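Long-range contact in exonuclease VapC9 (Pyrobaculum aerophilum, PDB 1V8P), which degrades single-stranded DNA slowly as an exonuclease, and is probably the magnesium-dependent ribonuclease toxin of a type II toxin-antitoxin system: residues Pro99-Arg111 with Phe115-Ser127. The protein carries 1 engineered substitution. Residues are numbered along the deposited sequence; the frame is centred on the assembly and turned at random.
Sequences PPLDEVLRVAVER and FYDASYAYVAESS
Val-104 enters a hole formed by Phe-115, Ala-118, Ser-119 and Tyr-122, a knob-into-hole fit between helices 101-111 and 115-127, whose axes come within 8.2 Å at 107°. With CG1 anti to the backbone N (chi1 175°), that methyl lies over the Phe-115 ring, 3.7 Å from its centroid, in a CH-pi contact, while CG2 turns to Tyr-122 CB. Leu-101 CD1 reaches Phe-115 CZ at 3.8 Å. Small residues permit the closest backbone approach: Ala-108 CB meets Ala-118 CB at 3.8 Å.

The Tyr-122 ring lies against helix 101-111 and the prolines before it. Glu-103 CB covers one face, 3.4 Å from Tyr-122 CE1; Val-107 CG2 meets the edge, and Pro-100 CD touches CE2.

At the C-terminal end of helix 101-111 a salt bridge joins the two helices. Arg-111, extended from CG to NE, grips Glu-125 end-on: NH1 to OE2 and NH2 to OE1, both 2.8 Å, nearly in the guanidinium plane, with the carboxylate plane turned 25° from it. Lys-143 N also bonds Glu-125 OE2, tying the salt bridge to the loop after helix 136-141.

Helix 101-111 packs against a helix of the PIN-domain fold that carries Asp-117, a predicted magnesium ligand close to Asp-135; the Asp-117 carboxylate takes no part in this contact.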
ATOM      1  N   PRO C  99      -5.447 -20.715  -0.966  1.00 37.05           N
ATOM      2  CA  PRO C  99      -4.482 -21.362  -1.862  1.00 37.46           C
ATOM      3  C   PRO C  99      -3.167 -21.651  -1.136  1.00 37.35           C
ATOM      4  O   PRO C  99      -2.911 -21.115  -0.071  1.00 38.19           O
ATOM      5  CB  PRO C  99      -4.267 -20.316  -2.954  1.00 36.88           C
ATOM      6  CG  PRO C  99      -5.506 -19.483  -2.892  1.00 38.25           C
ATOM      7  CD  PRO C  99      -5.794 -19.368  -1.444  1.00 36.56           C
ATOM      8  N   PRO C 100      -2.320 -22.513  -1.706  1.00 38.05           N
ATOM      9  CA  PRO C 100      -1.027 -22.838  -1.092  1.00 38.40           C
ATOM     10  C   PRO C 100      -0.168 -21.587  -1.209  1.00 38.48           C
ATOM     11  O   PRO C 100      -0.050 -21.028  -2.292  1.00 39.32           O
ATOM     12  CB  PRO C 100      -0.492 -23.955  -1.987  1.00 37.87           C
ATOM     13  CG  PRO C 100      -1.713 -24.581  -2.523  1.00 37.84           C
ATOM     14  CD  PRO C 100      -2.592 -23.407  -2.843  1.00 38.07           C
ATOM     15  N   LEU C 101       0.435 -21.128  -0.125  1.00 39.21           N
ATOM     16  CA  LEU C 101       1.240 -19.909  -0.232  1.00 40.24           C
ATOM     17  C   LEU C 101       2.317 -19.965  -1.322  1.00 40.40           C
ATOM     18  O   LEU C 101       2.364 -19.098  -2.192  1.00 41.70           O
ATOM     19  CB  LEU C 101       1.899 -19.569   1.113  1.00 39.24           C
ATOM     20  CG  LEU C 101       2.820 -18.341   1.061  1.00 39.80           C
ATOM     21  CD1 LEU C 101       2.275 -17.268   1.959  1.00 38.85           C
ATOM     22  CD2 LEU C 101       4.239 -18.713   1.489  1.00 39.47           C
ATOM     23  N   ASP C 102       3.171 -20.985  -1.275  1.00 41.14           N
ATOM     24  CA  ASP C 102       4.269 -21.149  -2.234  1.00 40.90           C
ATOM     25  C   ASP C 102       3.874 -21.100  -3.719  1.00 39.80           C
ATOM     26  O   ASP C 102       4.559 -20.468  -4.524  1.00 38.45           O
ATOM     27  CB  ASP C 102       5.049 -22.436  -1.913  1.00 41.50           C
ATOM     28  CG  ASP C 102       4.199 -23.694  -2.028  1.00 43.08           C
ATOM     29  OD1 ASP C 102       3.000 -23.676  -1.653  1.00 44.67           O
ATOM     30  OD2 ASP C 102       4.747 -24.716  -2.480  1.00 43.29           O
ATOM     31  N   GLU C 103       2.773 -21.748  -4.079  1.00 39.58           N
ATOM     32  CA  GLU C 103       2.299 -21.727  -5.460  1.00 40.27           C
ATOM     33  C   GLU C 103       2.032 -20.288  -5.870  1.00 39.32           C
ATOM     34  O   GLU C 103       2.560 -19.804  -6.870  1.00 40.17           O
ATOM     35  CB  GLU C 103       0.999 -22.513  -5.597  1.00 43.61           C
ATOM     36  CG  GLU C 103       1.123 -23.982  -5.268  1.00 48.79           C
ATOM     37  CD  GLU C 103       1.729 -24.785  -6.392  1.00 51.52           C
ATOM     38  OE1 GLU C 103       2.877 -24.477  -6.804  1.00 53.14           O
ATOM     39  OE2 GLU C 103       1.047 -25.731  -6.860  1.00 52.03           O
ATOM     40  N   VAL C 104       1.205 -19.612  -5.083  1.00 38.79           N
ATOM     41  CA  VAL C 104       0.862 -18.230  -5.348  1.00 38.60           C
ATOM     42  C   VAL C 104       2.101 -17.346  -5.466  1.00 38.85           C
ATOM     43  O   VAL C 104       2.205 -16.543  -6.400  1.00 37.85           O
ATOM     44  CB  VAL C 104      -0.066 -17.665  -4.245  1.00 38.10           C
ATOM     45  CG1 VAL C 104      -0.319 -16.175  -4.470  1.00 36.58           C
ATOM     46  CG2 VAL C 104      -1.374 -18.430  -4.248  1.00 37.12           C
ATOM     47  N   LEU C 105       3.040 -17.486  -4.534  1.00 38.29           N
ATOM     48  CA  LEU C 105       4.241 -16.656  -4.578  1.00 39.46           C
ATOM     49  C   LEU C 105       4.912 -16.832  -5.923  1.00 40.04           C
ATOM     50  O   LEU C 105       5.382 -15.867  -6.529  1.00 40.53           O
ATOM     51  CB  LEU C 105       5.229 -17.049  -3.481  1.00 39.72           C
ATOM     52  CG  LEU C 105       6.137 -15.958  -2.899  1.00 40.45           C
ATOM     53  CD1 LEU C 105       7.429 -16.621  -2.446  1.00 40.93           C
ATOM     54  CD2 LEU C 105       6.422 -14.850  -3.900  1.00 38.20           C
ATOM     55  N   ARG C 106       4.944 -18.069  -6.406  1.00 41.45           N
ATOM     56  CA  ARG C 106       5.579 -18.322  -7.681  1.00 42.57           C
ATOM     57  C   ARG C 106       4.847 -17.619  -8.808  1.00 41.13           C
ATOM     58  O   ARG C 106       5.487 -17.017  -9.673  1.00 40.98           O
ATOM     59  CB  ARG C 106       5.683 -19.816  -7.972  1.00 45.68           C
ATOM     60  CG  ARG C 106       6.664 -20.085  -9.101  1.00 50.52           C
ATOM     61  CD  ARG C 106       6.975 -21.538  -9.265  1.00 54.91           C
ATOM     62  NE  ARG C 106       5.792 -22.291  -9.649  1.00 59.89           N
ATOM     63  CZ  ARG C 106       5.826 -23.545 -10.087  1.00 62.77           C
ATOM     64  NH1 ARG C 106       6.991 -24.179 -10.195  1.00 62.91           N
ATOM     65  NH2 ARG C 106       4.695 -24.163 -10.416  1.00 64.09           N
ATOM     66  N   VAL C 107       3.515 -17.691  -8.808  1.00 39.20           N
ATOM     67  CA  VAL C 107       2.730 -17.016  -9.842  1.00 36.62           C
ATOM     68  C   VAL C 107       2.983 -15.521  -9.755  1.00 35.91           C
ATOM     69  O   VAL C 107       3.081 -14.840 -10.772  1.00 35.64           O
ATOM     70  CB  VAL C 107       1.204 -17.296  -9.695  1.00 37.37           C
ATOM     71  CG1 VAL C 107       0.393 -16.258 -10.493  1.00 35.24           C
ATOM     72  CG2 VAL C 107       0.881 -18.709 -10.201  1.00 33.81           C
ATOM     73  N   ALA C 108       3.099 -15.021  -8.529  1.00 35.74           N
ATOM     74  CA  ALA C 108       3.358 -13.606  -8.285  1.00 35.86           C
ATOM     75  C   ALA C 108       4.646 -13.183  -8.975  1.00 35.63           C
ATOM     76  O   ALA C 108       4.670 -12.244  -9.752  1.00 36.34           O
ATOM     77  CB  ALA C 108       3.476 -13.346  -6.778  1.00 35.38           C
ATOM     78  N   VAL C 109       5.721 -13.891  -8.665  1.00 37.68           N
ATOM     79  CA  VAL C 109       7.033 -13.616  -9.229  1.00 37.87           C
ATOM     80  C   VAL C 109       7.053 -13.763 -10.751  1.00 38.99           C
ATOM     81  O   VAL C 109       7.550 -12.889 -11.465  1.00 39.11           O
ATOM     82  CB  VAL C 109       8.086 -14.573  -8.622  1.00 38.58           C
ATOM     83  CG1 VAL C 109       9.445 -14.321  -9.239  1.00 38.96           C
ATOM     84  CG2 VAL C 109       8.140 -14.395  -7.110  1.00 37.51           C
ATOM     85  N   GLU C 110       6.502 -14.867 -11.242  1.00 39.35           N
ATOM     86  CA  GLU C 110       6.484 -15.152 -12.677  1.00 40.09           C
ATOM     87  C   GLU C 110       5.753 -14.161 -13.559  1.00 40.10           C
ATOM     88  O   GLU C 110       6.281 -13.758 -14.594  1.00 40.45           O
ATOM     89  CB  GLU C 110       5.915 -16.541 -12.930  1.00 39.65           C
ATOM     90  CG  GLU C 110       6.904 -17.650 -12.672  1.00 41.96           C
ATOM     91  CD  GLU C 110       6.241 -19.008 -12.569  1.00 44.40           C
ATOM     92  OE1 GLU C 110       6.972 -19.997 -12.349  1.00 43.58           O
ATOM     93  OE2 GLU C 110       4.992 -19.084 -12.694  1.00 45.85           O
ATOM     94  N   ARG C 111       4.543 -13.765 -13.166  1.00 39.43           N
ATOM     95  CA  ARG C 111       3.771 -12.828 -13.977  1.00 36.47           C
ATOM     96  C   ARG C 111       3.888 -11.370 -13.533  1.00 36.48           C
ATOM     97  O   ARG C 111       3.248 -10.484 -14.108  1.00 38.19           O
ATOM     98  CB  ARG C 111       2.312 -13.262 -13.985  1.00 35.15           C
ATOM     99  CG  ARG C 111       2.163 -14.772 -14.109  1.00 33.40           C
ATOM    100  CD  ARG C 111       0.724 -15.209 -14.212  1.00 31.82           C
ATOM    101  NE  ARG C 111       0.609 -16.664 -14.265  1.00 31.60           N
ATOM    102  CZ  ARG C 111      -0.532 -17.310 -14.476  1.00 32.66           C
ATOM    103  NH1 ARG C 111      -1.664 -16.625 -14.656  1.00 31.56           N
ATOM    104  NH2 ARG C 111      -0.547 -18.637 -14.510  1.00 32.37           N
ATOM    105  N   PHE C 115       1.295 -10.349  -4.500  1.00 29.73           N
ATOM    106  CA  PHE C 115       0.886 -11.639  -3.983  1.00 29.06           C
ATOM    107  C   PHE C 115      -0.646 -11.684  -3.887  1.00 28.76           C
ATOM    108  O   PHE C 115      -1.257 -12.717  -4.094  1.00 29.70           O
ATOM    109  CB  PHE C 115       1.506 -11.874  -2.606  1.00 30.46           C
ATOM    110  CG  PHE C 115       1.059 -13.151  -1.952  1.00 29.92           C
ATOM    111  CD1 PHE C 115       1.874 -14.282  -1.972  1.00 30.49           C
ATOM    112  CD2 PHE C 115      -0.174 -13.226  -1.334  1.00 27.19           C
ATOM    113  CE1 PHE C 115       1.461 -15.473  -1.378  1.00 31.04           C
ATOM    114  CE2 PHE C 115      -0.598 -14.408  -0.739  1.00 30.76           C
ATOM    115  CZ  PHE C 115       0.225 -15.538  -0.759  1.00 30.79           C
ATOM    116  N   TYR C 116      -1.266 -10.551  -3.586  1.00 28.57           N
ATOM    117  CA  TYR C 116      -2.720 -10.512  -3.461  1.00 29.20           C
ATOM    118  C   TYR C 116      -3.387 -10.833  -4.781  1.00 28.87           C
ATOM    119  O   TYR C 116      -4.194 -11.744  -4.844  1.00 28.52           O
ATOM    120  CB  TYR C 116      -3.186  -9.150  -2.943  1.00 29.35           C
ATOM    121  CG  TYR C 116      -2.768  -8.889  -1.528  1.00 32.35           C
ATOM    122  CD1 TYR C 116      -3.304  -9.624  -0.480  1.00 34.60           C
ATOM    123  CD2 TYR C 116      -1.815  -7.916  -1.225  1.00 33.94           C
ATOM    124  CE1 TYR C 116      -2.908  -9.399   0.847  1.00 34.74           C
ATOM    125  CE2 TYR C 116      -1.412  -7.686   0.098  1.00 34.77           C
ATOM    126  CZ  TYR C 116      -1.968  -8.434   1.132  1.00 35.08           C
ATOM    127  OH  TYR C 116      -1.601  -8.206   2.446  1.00 33.22           O
ATOM    128  N   ASP C 117      -3.045 -10.099  -5.839  1.00 28.92           N
ATOM    129  CA  ASP C 117      -3.618 -10.358  -7.156  1.00 29.55           C
ATOM    130  C   ASP C 117      -3.277 -11.775  -7.665  1.00 28.59           C
ATOM    131  O   ASP C 117      -4.084 -12.390  -8.338  1.00 28.51           O
ATOM    132  CB  ASP C 117      -3.137  -9.296  -8.162  1.00 31.29           C
ATOM    133  CG  ASP C 117      -3.810  -7.926  -7.951  1.00 34.87           C
ATOM    134  OD1 ASP C 117      -3.264  -6.903  -8.431  1.00 36.04           O
ATOM    135  OD2 ASP C 117      -4.888  -7.864  -7.311  1.00 36.45           O
ATOM    136  N   ALA C 118      -2.103 -12.304  -7.323  1.00 28.75           N
ATOM    137  CA  ALA C 118      -1.709 -13.643  -7.769  1.00 29.72           C
ATOM    138  C   ALA C 118      -2.535 -14.732  -7.112  1.00 31.55           C
ATOM    139  O   ALA C 118      -2.656 -15.834  -7.659  1.00 33.70           O
ATOM    140  CB  ALA C 118      -0.239 -13.893  -7.508  1.00 27.18           C
ATOM    141  N   SER C 119      -3.095 -14.439  -5.941  1.00 31.81           N
ATOM    142  CA  SER C 119      -3.926 -15.410  -5.247  1.00 31.60           C
ATOM    143  C   SER C 119      -5.145 -15.688  -6.136  1.00 32.22           C
ATOM    144  O   SER C 119      -5.612 -16.829  -6.256  1.00 30.70           O
ATOM    145  CB  SER C 119      -4.366 -14.855  -3.884  1.00 32.60           C
ATOM    146  OG  SER C 119      -3.263 -14.721  -3.004  1.00 33.20           O
ATOM    147  N   TYR C 120      -5.637 -14.636  -6.780  1.00 31.96           N
ATOM    148  CA  TYR C 120      -6.783 -14.757  -7.668  1.00 33.79           C
ATOM    149  C   TYR C 120      -6.476 -15.504  -8.975  1.00 33.98           C
ATOM    150  O   TYR C 120      -7.241 -16.377  -9.388  1.00 34.39           O
ATOM    151  CB  TYR C 120      -7.341 -13.373  -7.976  1.00 32.07           C
ATOM    152  CG  TYR C 120      -7.991 -12.760  -6.766  1.00 33.63           C
ATOM    153  CD1 TYR C 120      -7.289 -11.880  -5.933  1.00 31.15           C
ATOM    154  CD2 TYR C 120      -9.311 -13.092  -6.429  1.00 31.40           C
ATOM    155  CE1 TYR C 120      -7.880 -11.346  -4.803  1.00 31.40           C
ATOM    156  CE2 TYR C 120      -9.912 -12.565  -5.303  1.00 33.28           C
ATOM    157  CZ  TYR C 120      -9.197 -11.687  -4.488  1.00 33.12           C
ATOM    158  OH  TYR C 120      -9.803 -11.139  -3.379  1.00 31.92           O
ATOM    159  N   ALA C 121      -5.360 -15.164  -9.612  1.00 33.42           N
ATOM    160  CA  ALA C 121      -4.953 -15.800 -10.852  1.00 34.10           C
ATOM    161  C   ALA C 121      -4.754 -17.301 -10.628  1.00 34.72           C
ATOM    162  O   ALA C 121      -5.247 -18.128 -11.399  1.00 33.83           O
ATOM    163  CB  ALA C 121      -3.648 -15.158 -11.365  1.00 33.44           C
ATOM    164  N   TYR C 122      -4.040 -17.644  -9.560  1.00 34.78           N
ATOM    165  CA  TYR C 122      -3.777 -19.040  -9.250  1.00 34.09           C
ATOM    166  C   TYR C 122      -5.030 -19.876  -8.986  1.00 33.82           C
ATOM    167  O   TYR C 122      -5.162 -20.975  -9.512  1.00 34.58           O
ATOM    168  CB  TYR C 122      -2.844 -19.148  -8.049  1.00 33.68           C
ATOM    169  CG  TYR C 122      -2.545 -20.576  -7.667  1.00 33.73           C
ATOM    170  CD1 TYR C 122      -1.540 -21.310  -8.319  1.00 34.13           C
ATOM    171  CD2 TYR C 122      -3.321 -21.228  -6.713  1.00 32.79           C
ATOM    172  CE1 TYR C 122      -1.330 -22.662  -8.022  1.00 33.32           C
ATOM    173  CE2 TYR C 122      -3.124 -22.571  -6.414  1.00 33.37           C
ATOM    174  CZ  TYR C 122      -2.135 -23.283  -7.065  1.00 34.79           C
ATOM    175  OH  TYR C 122      -1.981 -24.618  -6.745  1.00 36.22           O
ATOM    176  N   VAL C 123      -5.948 -19.363  -8.179  1.00 34.07           N
ATOM    177  CA  VAL C 123      -7.160 -20.098  -7.845  1.00 34.61           C
ATOM    178  C   VAL C 123      -8.068 -20.275  -9.031  1.00 36.24           C
ATOM    179  O   VAL C 123      -8.640 -21.350  -9.226  1.00 38.30           O
ATOM    180  CB  VAL C 123      -7.960 -19.405  -6.730  1.00 33.80           C
ATOM    181  CG1 VAL C 123      -9.292 -20.134  -6.490  1.00 32.33           C
ATOM    182  CG2 VAL C 123      -7.135 -19.379  -5.479  1.00 33.04           C
ATOM    183  N   ALA C 124      -8.210 -19.224  -9.825  1.00 37.41           N
ATOM    184  CA  ALA C 124      -9.073 -19.305 -10.996  1.00 38.03           C
ATOM    185  C   ALA C 124      -8.533 -20.353 -11.979  1.00 38.76           C
ATOM    186  O   ALA C 124      -9.250 -21.280 -12.371  1.00 38.39           O
ATOM    187  CB  ALA C 124      -9.169 -17.948 -11.667  1.00 37.45           C
ATOM    188  N   GLU C 125      -7.265 -20.212 -12.353  1.00 39.35           N
ATOM    189  CA  GLU C 125      -6.637 -21.138 -13.284  1.00 41.06           C
ATOM    190  C   GLU C 125      -6.481 -22.565 -12.747  1.00 42.15           C
ATOM    191  O   GLU C 125      -6.613 -23.528 -13.509  1.00 43.07           O
ATOM    192  CB  GLU C 125      -5.281 -20.582 -13.748  1.00 40.29           C
ATOM    193  CG  GLU C 125      -5.403 -19.572 -14.894  1.00 38.81           C
ATOM    194  CD  GLU C 125      -4.076 -18.911 -15.286  1.00 42.03           C
ATOM    195  OE1 GLU C 125      -3.021 -19.590 -15.253  1.00 41.04           O
ATOM    196  OE2 GLU C 125      -4.091 -17.709 -15.644  1.00 43.23           O
ATOM    197  N   SER C 126      -6.226 -22.704 -11.447  1.00 42.69           N
ATOM    198  CA  SER C 126      -6.058 -24.020 -10.834  1.00 42.01           C
ATOM    199  C   SER C 126      -7.348 -24.785 -10.748  1.00 40.78           C
ATOM    200  O   SER C 126      -7.345 -26.011 -10.760  1.00 42.98           O
ATOM    201  CB  SER C 126      -5.502 -23.899  -9.421  1.00 43.12           C
ATOM    202  OG  SER C 126      -4.111 -23.707  -9.452  1.00 46.70           O
ATOM    203  N   SER C 127      -8.447 -24.060 -10.651  1.00 39.53           N
ATOM    204  CA  SER C 127      -9.752 -24.679 -10.513  1.00 39.07           C
ATOM    205  C   SER C 127     -10.568 -24.640 -11.783  1.00 38.67           C
ATOM    206  O   SER C 127     -11.687 -25.141 -11.817  1.00 37.75           O
ATOM    207  CB  SER C 127     -10.532 -23.980  -9.405  1.00 39.24           C
ATOM    208  OG  SER C 127      -9.826 -24.032  -8.180  1.00 42.08           O
TER